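PDB 1KKO: methylaspartate ammonia-lyase from Citrobacter amalonaticus, which catalyses the reversible, magnesium-dependent anti elimination of ammonia from L-threo-3-methylaspartate to give mesaconate. Local coordinates for residues Gly174-Tyr178 with His194-Asn198; Lys183-Val189 with Gly390-Leu395; Tyr214-Leu218 with Thr234-Asp238. The contacts are given in a common frame with arbitrary orientation. Residues are numbered along the deposited sequence.

Contact 1 (Gly174-Tyr178 with His194-Asn198)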
loop_
_atom_site.group_PDB
_atom_site.type_symbol
_atom_site.label_atom_id
_atom_site.label_comp_id
_atom_site.label_asym_id
_atom_site.label_seq_id
_atom_site.Cartn_x
_atom_site.Cartn_y
_atom_site.Cartn_z
ATOM N N GLY A 174 14.027 2.395 2.140
ATOM C CA GLY A 174 14.166 2.991 3.448
ATOM C C GLY A 174 15.449 2.418 4.048
ATOM O O GLY A 174 16.366 2.022 3.336
ATOM N N ASP A 175 15.519 2.341 5.376
ATOM C CA ASP A 175 16.697 1.781 6.037
ATOM C C ASP A 175 16.775 0.247 5.911
ATOM O O ASP A 175 17.787 -0.367 6.260
ATOM C CB ASP A 175 16.732 2.206 7.512
ATOM C CG ASP A 175 17.233 3.630 7.698
ATOM O OD1 ASP A 175 18.327 3.953 7.165
ATOM O OD2 ASP A 175 16.587 4.495 8.342
ATOM N N ASP A 176 15.715 -0.368 5.395
ATOM C CA ASP A 176 15.663 -1.827 5.225
ATOM C C ASP A 176 16.416 -2.210 3.940
ATOM O O ASP A 176 15.894 -2.940 3.087
ATOM C CB ASP A 176 14.190 -2.238 5.118
ATOM C CG ASP A 176 13.915 -3.655 5.569
ATOM O OD1 ASP A 176 14.796 -4.297 6.174
ATOM O OD2 ASP A 176 12.808 -4.199 5.350
ATOM N N ARG A 177 17.649 -1.720 3.818
ATOM C CA ARG A 177 18.402 -1.785 2.563
ATOM C C ARG A 177 18.959 -3.143 2.154
ATOM O O ARG A 177 19.526 -3.271 1.073
ATOM C CB ARG A 177 19.509 -0.729 2.558
ATOM C CG ARG A 177 20.664 -0.977 3.532
ATOM C CD ARG A 177 21.711 0.128 3.494
ATOM N NE ARG A 177 21.085 1.385 3.837
ATOM C CZ ARG A 177 20.768 1.778 5.062
ATOM N NH1 ARG A 177 21.083 1.045 6.128
ATOM N NH2 ARG A 177 20.143 2.920 5.222
ATOM N N TYR A 178 18.782 -4.159 2.995
ATOM C CA TYR A 178 19.212 -5.504 2.638
ATOM C C TYR A 178 17.988 -6.360 2.313
ATOM O O TYR A 178 17.868 -6.897 1.217
ATOM C CB TYR A 178 20.061 -6.127 3.754
ATOM C CG TYR A 178 21.298 -5.316 4.038
ATOM C CD1 TYR A 178 22.377 -5.332 3.164
ATOM C CD2 TYR A 178 21.369 -4.499 5.144
ATOM C CE1 TYR A 178 23.501 -4.567 3.399
ATOM C CE2 TYR A 178 22.490 -3.725 5.387
ATOM C CZ TYR A 178 23.553 -3.769 4.511
ATOM O OH TYR A 178 24.675 -3.002 4.757
ATOM N N HIS A 194 17.450 2.601 -3.755
ATOM C CA HIS A 194 17.483 3.861 -3.018
ATOM C C HIS A 194 18.458 3.810 -1.820
ATOM O O HIS A 194 19.426 4.590 -1.775
ATOM C CB HIS A 194 16.070 4.320 -2.634
ATOM C CG HIS A 194 16.041 5.645 -1.954
ATOM N ND1 HIS A 194 15.619 6.810 -2.557
ATOM C CD2 HIS A 194 16.387 5.976 -0.689
ATOM C CE1 HIS A 194 15.712 7.800 -1.684
ATOM N NE2 HIS A 194 16.157 7.316 -0.540
ATOM N N ALA A 195 18.184 2.917 -0.866
ATOM C CA ALA A 195 19.082 2.586 0.249
ATOM C C ALA A 195 19.231 3.614 1.355
ATOM O O ALA A 195 19.947 3.358 2.321
ATOM C CB ALA A 195 20.444 2.170 -0.279
ATOM N N LEU A 196 18.583 4.765 1.214
ATOM C CA LEU A 196 18.532 5.785 2.267
ATOM C C LEU A 196 19.895 5.972 2.936
ATOM O O LEU A 196 20.047 5.787 4.145
ATOM C CB LEU A 196 17.463 5.416 3.297
ATOM C CG LEU A 196 17.052 6.508 4.286
ATOM C CD1 LEU A 196 16.507 7.729 3.611
ATOM C CD2 LEU A 196 16.024 5.931 5.238
ATOM N N ILE A 197 20.890 6.332 2.134
ATOM C CA ILE A 197 22.236 6.544 2.651
ATOM C C ILE A 197 22.265 7.982 3.167
ATOM O O ILE A 197 22.670 8.905 2.474
ATOM C CB ILE A 197 23.263 6.283 1.536
ATOM C CG1 ILE A 197 23.132 4.846 1.012
ATOM C CG2 ILE A 197 24.677 6.581 2.010
ATOM C CD1 ILE A 197 23.496 3.770 2.019
ATOM N N ASN A 198 21.812 8.168 4.402
ATOM C CA ASN A 198 21.604 9.510 4.927
ATOM C C ASN A 198 22.439 9.852 6.170
ATOM O O ASN A 198 22.136 10.830 6.858
ATOM C CB ASN A 198 20.115 9.736 5.215
ATOM C CG ASN A 198 19.596 8.848 6.330
ATOM O OD1 ASN A 198 20.337 8.046 6.882
ATOM N ND2 ASN A 198 18.314 8.978 6.647
HETATM O O HOH W 1 17.049 7.146 8.626
#
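R177 lays its side chain along the backbone of A195 and L196, its CB 4.2 Å from the CB of A195 and its guanidinium edge turned to two carbonyls. R177 NE gives a hydrogen bond of 2.7 Å to A195 O, R177 NH2 reaches the same A195 O at 2.9 Å, and a weak third bond of 3.1 Å runs from R177 NH2 to L196 O. A195 and L196, both at positive phi, lie in irregular backbone just beyond the C-terminal end of strand 191-194, and both turn their carbonyls to the arginine. CD1 of I197 comes within 3.8 Å of R177 NE. Further along, L196 points at the other loop, putting its CB 3.6 Å from G174 O and its CD2 3.5 Å from D175 OD2. D175 also holds the arginine from its own side, through a salt bridge of 2.9 Å between D175 OD1 and R177 NH2, while D175 OD2 is linked by water 1 to N198 ND2. K203, in helix 200-204, makes a second salt bridge to D175 OD1. The two loops succeed neighbouring strands at the C-terminal end of the TIM barrel, where enolase-superfamily active sites lie. The charged guanidinium thus donates to main-chain oxygens of irregular backbone, joining the loop after substrate-binding Q172 to the one that follows H194, the transition-state stabiliser.

Contact 2 (Lys183-Val189 with Gly390-Leu395)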
loop_
_atom_site.group_PDB
_atom_site.type_symbol
_atom_site.label_atom_id
_atom_site.label_comp_id
_atom_site.label_asym_id
_atom_site.label_seq_id
_atom_site.Cartn_x
_atom_site.Cartn_y
_atom_site.Cartn_z
ATOM N N LYS A 183 13.384 -8.489 -1.752
ATOM C CA LYS A 183 12.013 -8.321 -2.213
ATOM C C LYS A 183 11.983 -7.821 -3.645
ATOM O O LYS A 183 11.244 -8.322 -4.485
ATOM C CB LYS A 183 11.277 -7.297 -1.351
ATOM C CG LYS A 183 10.930 -7.718 0.050
ATOM C CD LYS A 183 10.086 -6.606 0.656
ATOM C CE LYS A 183 9.578 -6.886 2.052
ATOM N NZ LYS A 183 8.855 -5.665 2.537
HETATM N N MSE A 184 12.810 -6.826 -3.917
HETATM C CA MSE A 184 12.849 -6.197 -5.227
HETATM C C MSE A 184 13.358 -7.141 -6.306
HETATM O O MSE A 184 12.856 -7.130 -7.426
HETATM C CB MSE A 184 13.676 -4.929 -5.157
HETATM C CG MSE A 184 12.906 -3.823 -4.479
HETATM SE SE MSE A 184 13.940 -2.231 -4.177
HETATM C CE MSE A 184 13.081 -1.551 -2.617
ATOM N N ILE A 185 14.335 -7.974 -5.963
ATOM C CA ILE A 185 14.826 -8.970 -6.915
ATOM C C ILE A 185 13.725 -10.001 -7.180
ATOM O O ILE A 185 13.453 -10.355 -8.330
ATOM C CB ILE A 185 16.098 -9.664 -6.393
ATOM C CG1 ILE A 185 17.256 -8.671 -6.322
ATOM C CG2 ILE A 185 16.443 -10.861 -7.265
ATOM C CD1 ILE A 185 18.390 -9.119 -5.434
ATOM N N LEU A 186 13.064 -10.463 -6.119
ATOM C CA LEU A 186 11.977 -11.431 -6.280
ATOM C C LEU A 186 10.885 -10.899 -7.186
ATOM O O LEU A 186 10.238 -11.668 -7.886
ATOM C CB LEU A 186 11.357 -11.825 -4.938
ATOM C CG LEU A 186 12.186 -12.767 -4.070
ATOM C CD1 LEU A 186 11.559 -12.982 -2.711
ATOM C CD2 LEU A 186 12.372 -14.093 -4.791
ATOM N N LYS A 187 10.651 -9.587 -7.140
ATOM C CA LYS A 187 9.594 -8.962 -7.938
ATOM C C LYS A 187 10.099 -8.246 -9.200
ATOM O O LYS A 187 9.379 -7.447 -9.795
ATOM C CB LYS A 187 8.732 -8.063 -7.049
ATOM C CG LYS A 187 7.930 -8.912 -6.063
ATOM C CD LYS A 187 7.009 -8.138 -5.161
ATOM C CE LYS A 187 6.103 -9.073 -4.375
ATOM N NZ LYS A 187 5.282 -8.347 -3.344
ATOM N N GLY A 188 11.330 -8.569 -9.608
ATOM C CA GLY A 188 11.905 -8.120 -10.867
ATOM C C GLY A 188 11.914 -6.624 -11.085
ATOM O O GLY A 188 11.722 -6.145 -12.200
ATOM N N VAL A 189 12.202 -5.877 -10.030
ATOM C CA VAL A 189 12.115 -4.426 -10.110
ATOM C C VAL A 189 13.164 -3.855 -11.066
ATOM O O VAL A 189 14.317 -4.286 -11.071
ATOM C CB VAL A 189 12.186 -3.814 -8.707
ATOM C CG1 VAL A 189 12.183 -2.304 -8.756
ATOM C CG2 VAL A 189 11.002 -4.299 -7.891
ATOM N N GLY A 390 6.900 -0.017 2.698
ATOM C CA GLY A 390 6.877 -1.466 2.650
ATOM C C GLY A 390 7.316 -2.047 1.324
ATOM O O GLY A 390 7.617 -3.241 1.243
ATOM N N PHE A 391 7.356 -1.191 0.301
ATOM C CA PHE A 391 7.696 -1.517 -1.086
ATOM C C PHE A 391 6.642 -2.376 -1.795
ATOM O O PHE A 391 6.191 -2.042 -2.893
ATOM C CB PHE A 391 9.091 -2.153 -1.237
ATOM C CG PHE A 391 9.250 -2.869 -2.539
ATOM C CD1 PHE A 391 9.171 -4.251 -2.590
ATOM C CD2 PHE A 391 9.380 -2.171 -3.737
ATOM C CE1 PHE A 391 9.238 -4.909 -3.777
ATOM C CE2 PHE A 391 9.446 -2.857 -4.929
ATOM C CZ PHE A 391 9.375 -4.221 -4.936
ATOM N N ASP A 392 6.236 -3.475 -1.180
ATOM C CA ASP A 392 5.320 -4.397 -1.849
ATOM C C ASP A 392 4.033 -3.711 -2.254
ATOM O O ASP A 392 3.510 -3.914 -3.360
ATOM C CB ASP A 392 4.987 -5.572 -0.933
ATOM C CG ASP A 392 6.187 -6.318 -0.495
ATOM O OD1 ASP A 392 6.853 -6.926 -1.370
ATOM O OD2 ASP A 392 6.529 -6.330 0.715
ATOM N N GLU A 393 3.501 -2.921 -1.332
ATOM C CA GLU A 393 2.241 -2.239 -1.554
ATOM C C GLU A 393 2.359 -1.227 -2.683
ATOM O O GLU A 393 1.503 -1.164 -3.555
ATOM C CB GLU A 393 1.777 -1.568 -0.270
ATOM C CG GLU A 393 1.515 -2.532 0.882
ATOM C CD GLU A 393 2.688 -2.741 1.828
ATOM O OE1 GLU A 393 2.433 -2.838 3.050
ATOM O OE2 GLU A 393 3.845 -2.849 1.374
ATOM N N GLY A 394 3.408 -0.419 -2.661
ATOM C CA GLY A 394 3.609 0.556 -3.722
ATOM C C GLY A 394 3.778 -0.122 -5.066
ATOM O O GLY A 394 3.306 0.394 -6.077
ATOM N N LEU A 395 4.455 -1.260 -5.114
ATOM C CA LEU A 395 4.640 -1.918 -6.396
ATOM C C LEU A 395 3.284 -2.410 -6.898
ATOM O O LEU A 395 2.943 -2.256 -8.071
ATOM C CB LEU A 395 5.630 -3.082 -6.301
ATOM C CG LEU A 395 5.838 -3.804 -7.637
ATOM C CD1 LEU A 395 6.626 -2.945 -8.629
ATOM C CD2 LEU A 395 6.512 -5.155 -7.409
HETATM O O HOH W 2 4.113 -6.170 -4.744
#
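Helix 179-186 ends just as it passes the start of helix 392-410, two helices from the outer layer of the TIM barrel, and their backbones stay well apart: the nearest CA pair, K183 and D392, is 7.8 Å apart. The first helix finishes in a Schellman motif, with G188 at positive phi as the C-prime residue; V189 N bonds to M184 O at 3.0 Å and G188 N to I185 O at 3.1 Å. F391 sits at the N-cap of the second helix and sends its ring across the gap. M184, a selenomethionine, covers one face of that ring in a CH-pi contact, its CG 3.7 Å from the F391 centroid, and its SE adds an oblique Met-aromatic approach at 4.8 Å from the same centroid. V189 CG2 meets the ring edge, 3.4 Å from F391 CZ, and L395 CD2 packs at 3.7 Å on K187 CB. The polar part is a salt-bridge network on D392. K183 and K187, one helical turn apart, stretch out extended side chains, so that K183 NZ reaches D392 OD2 at 3.0 Å and K187 NZ reaches D392 OD1 at 2.9 Å. This is also dimer-interface territory: Y16 of the second subunit hydrogen-bonds D392 OD1, and K187 NZ is bound by the carbonyls of S13 and F15 of that subunit. K183 NZ makes a further 3.0 Å hydrogen bond to G390 O, and water 2 joins K187 NZ, at 2.8 Å, to D392 O, at 2.7 Å.

Contact 3 (Tyr214-Leu218 with Thr234-Asp238)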
loop_
_atom_site.group_PDB
_atom_site.type_symbol
_atom_site.label_atom_id
_atom_site.label_comp_id
_atom_site.label_asym_id
_atom_site.label_seq_id
_atom_site.Cartn_x
_atom_site.Cartn_y
_atom_site.Cartn_z
ATOM N N TYR A 214 28.509 -1.555 0.237
ATOM C CA TYR A 214 27.093 -1.781 -0.027
ATOM C C TYR A 214 26.806 -1.989 -1.520
ATOM O O TYR A 214 26.029 -2.873 -1.890
ATOM C CB TYR A 214 26.244 -0.634 0.514
ATOM C CG TYR A 214 24.782 -0.871 0.214
ATOM C CD1 TYR A 214 24.059 -1.819 0.928
ATOM C CD2 TYR A 214 24.139 -0.196 -0.817
ATOM C CE1 TYR A 214 22.741 -2.070 0.640
ATOM C CE2 TYR A 214 22.818 -0.437 -1.100
ATOM C CZ TYR A 214 22.125 -1.380 -0.378
ATOM O OH TYR A 214 20.799 -1.615 -0.680
ATOM N N VAL A 215 27.419 -1.185 -2.387
ATOM C CA VAL A 215 27.182 -1.334 -3.815
ATOM C C VAL A 215 27.620 -2.723 -4.262
ATOM O O VAL A 215 26.951 -3.371 -5.068
ATOM C CB VAL A 215 27.886 -0.251 -4.651
ATOM C CG1 VAL A 215 27.667 -0.494 -6.125
ATOM C CG2 VAL A 215 27.359 1.127 -4.285
ATOM N N ARG A 216 28.753 -3.180 -3.735
ATOM C CA ARG A 216 29.263 -4.500 -4.075
ATOM C C ARG A 216 28.312 -5.583 -3.579
ATOM O O ARG A 216 28.028 -6.549 -4.292
ATOM C CB ARG A 216 30.655 -4.699 -3.471
ATOM C CG ARG A 216 31.298 -6.025 -3.838
ATOM C CD ARG A 216 31.478 -6.218 -5.318
ATOM N NE ARG A 216 31.464 -7.625 -5.691
ATOM C CZ ARG A 216 32.169 -8.141 -6.687
ATOM N NH1 ARG A 216 32.953 -7.364 -7.428
ATOM N NH2 ARG A 216 32.087 -9.438 -6.943
ATOM N N TRP A 217 27.831 -5.417 -2.351
ATOM C CA TRP A 217 26.886 -6.363 -1.782
ATOM C C TRP A 217 25.635 -6.409 -2.652
ATOM O O TRP A 217 25.093 -7.472 -2.933
ATOM C CB TRP A 217 26.495 -5.980 -0.359
ATOM C CG TRP A 217 25.468 -6.913 0.167
ATOM C CD1 TRP A 217 25.691 -8.108 0.783
ATOM C CD2 TRP A 217 24.049 -6.785 0.046
ATOM N NE1 TRP A 217 24.498 -8.718 1.083
ATOM C CE2 TRP A 217 23.473 -7.925 0.641
ATOM C CE3 TRP A 217 23.199 -5.807 -0.482
ATOM C CZ2 TRP A 217 22.093 -8.120 0.708
ATOM C CZ3 TRP A 217 21.835 -6.005 -0.415
ATOM C CH2 TRP A 217 21.296 -7.146 0.182
ATOM N N LEU A 218 25.197 -5.231 -3.080
ATOM C CA LEU A 218 23.990 -5.077 -3.877
ATOM C C LEU A 218 24.103 -5.761 -5.235
ATOM O O LEU A 218 23.245 -6.563 -5.611
ATOM C CB LEU A 218 23.709 -3.585 -4.034
ATOM C CG LEU A 218 22.619 -3.153 -5.002
ATOM C CD1 LEU A 218 21.285 -3.767 -4.624
ATOM C CD2 LEU A 218 22.552 -1.642 -4.994
ATOM N N THR A 234 18.936 -1.424 -13.088
ATOM C CA THR A 234 19.749 -0.243 -12.827
ATOM C C THR A 234 19.813 0.014 -11.333
ATOM O O THR A 234 18.823 -0.176 -10.627
ATOM C CB THR A 234 19.132 0.954 -13.544
ATOM O OG1 THR A 234 19.366 0.806 -14.945
ATOM C CG2 THR A 234 19.798 2.274 -13.167
ATOM N N LEU A 235 20.980 0.432 -10.855
ATOM C CA LEU A 235 21.169 0.782 -9.455
ATOM C C LEU A 235 21.026 2.286 -9.289
ATOM O O LEU A 235 21.581 3.063 -10.059
ATOM C CB LEU A 235 22.542 0.326 -8.971
ATOM C CG LEU A 235 22.878 -1.137 -9.266
ATOM C CD1 LEU A 235 24.224 -1.473 -8.634
ATOM C CD2 LEU A 235 21.777 -2.065 -8.767
ATOM N N HIS A 236 20.266 2.694 -8.282
ATOM C CA HIS A 236 20.001 4.108 -8.029
ATOM C C HIS A 236 19.996 4.236 -6.516
ATOM O O HIS A 236 19.173 3.630 -5.827
ATOM C CB HIS A 236 18.665 4.467 -8.675
ATOM C CG HIS A 236 18.195 5.873 -8.477
ATOM N ND1 HIS A 236 17.400 6.504 -9.407
ATOM C CD2 HIS A 236 18.327 6.737 -7.443
ATOM C CE1 HIS A 236 17.063 7.697 -8.953
ATOM N NE2 HIS A 236 17.607 7.863 -7.761
ATOM N N ILE A 237 20.962 4.987 -6.004
ATOM C CA ILE A 237 21.160 5.151 -4.577
ATOM C C ILE A 237 21.160 6.631 -4.237
ATOM O O ILE A 237 21.806 7.424 -4.911
ATOM C CB ILE A 237 22.490 4.486 -4.161
ATOM C CG1 ILE A 237 22.395 2.963 -4.363
ATOM C CG2 ILE A 237 22.849 4.843 -2.720
ATOM C CD1 ILE A 237 23.728 2.224 -4.271
ATOM N N ASP A 238 20.398 6.993 -3.205
ATOM C CA ASP A 238 20.264 8.375 -2.753
ATOM C C ASP A 238 21.124 8.568 -1.517
ATOM O O ASP A 238 20.952 7.872 -0.499
ATOM C CB ASP A 238 18.801 8.670 -2.415
ATOM C CG ASP A 238 18.508 10.151 -2.192
ATOM O OD1 ASP A 238 19.435 10.995 -2.008
ATOM O OD2 ASP A 238 17.309 10.539 -2.182
#
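This is an apolar helix-on-strand contact in the barrel wall, where helix 209-225 covers the outward-facing side of strand 234-238. The axes of the two short segments come within 10.9 Å and their N-to-C directions differ by 148°, so the helix runs roughly antiparallel to the strand. L235 and I237, two residues apart, both point at the helix. I237 CD1 is the shared end point: V215 CG2 lies 3.8 Å from it, L218 CD2 4.1 Å, and Y214 CD2 4.2 Å, the tyrosine meeting it with its ring edge. L218 CD2 also packs at 3.9 Å on L235 CD2, and V215 CG1 stands 4.4 Å from L235 CD1. Helix and following strand form the second half of a beta-alpha-beta crossover that starts with parallel strand 191-194, the repeating unit of the TIM barrel. On the strand's other side, H236 turns away from the helix, stacks on the ring of F170 and hydrogen-bonds E273, a magnesium ligand. D238, itself a magnesium ligand, ends the strand with its carboxylate out of the helix's reach. The polar end of Y214 goes elsewhere: its OH hydrogen-bonds the backbone oxygen of R177.

In the fold
Contacts 1 and 3 are neighbours, their centres about 10 Å apart, and they touch directly: Y214 OH lies 2.7 Å from R177 O, and H194 N lies 2.9 Å from H236 O, where adjacent barrel strands pair. Contact 1 sits at the catalytic end of the strand layer that contact 3 packs from outside, and there H194 touches the magnesium ligand D238. Contact 2 lies apart, its centre about 14 Å from that of contact 1 and 16 Å from that of contact 3, with nearest atoms about 5 Å away in each case. It faces the dimer partner, yet the M184 side chain is still only about 6 Å from that of substrate-binding Q172.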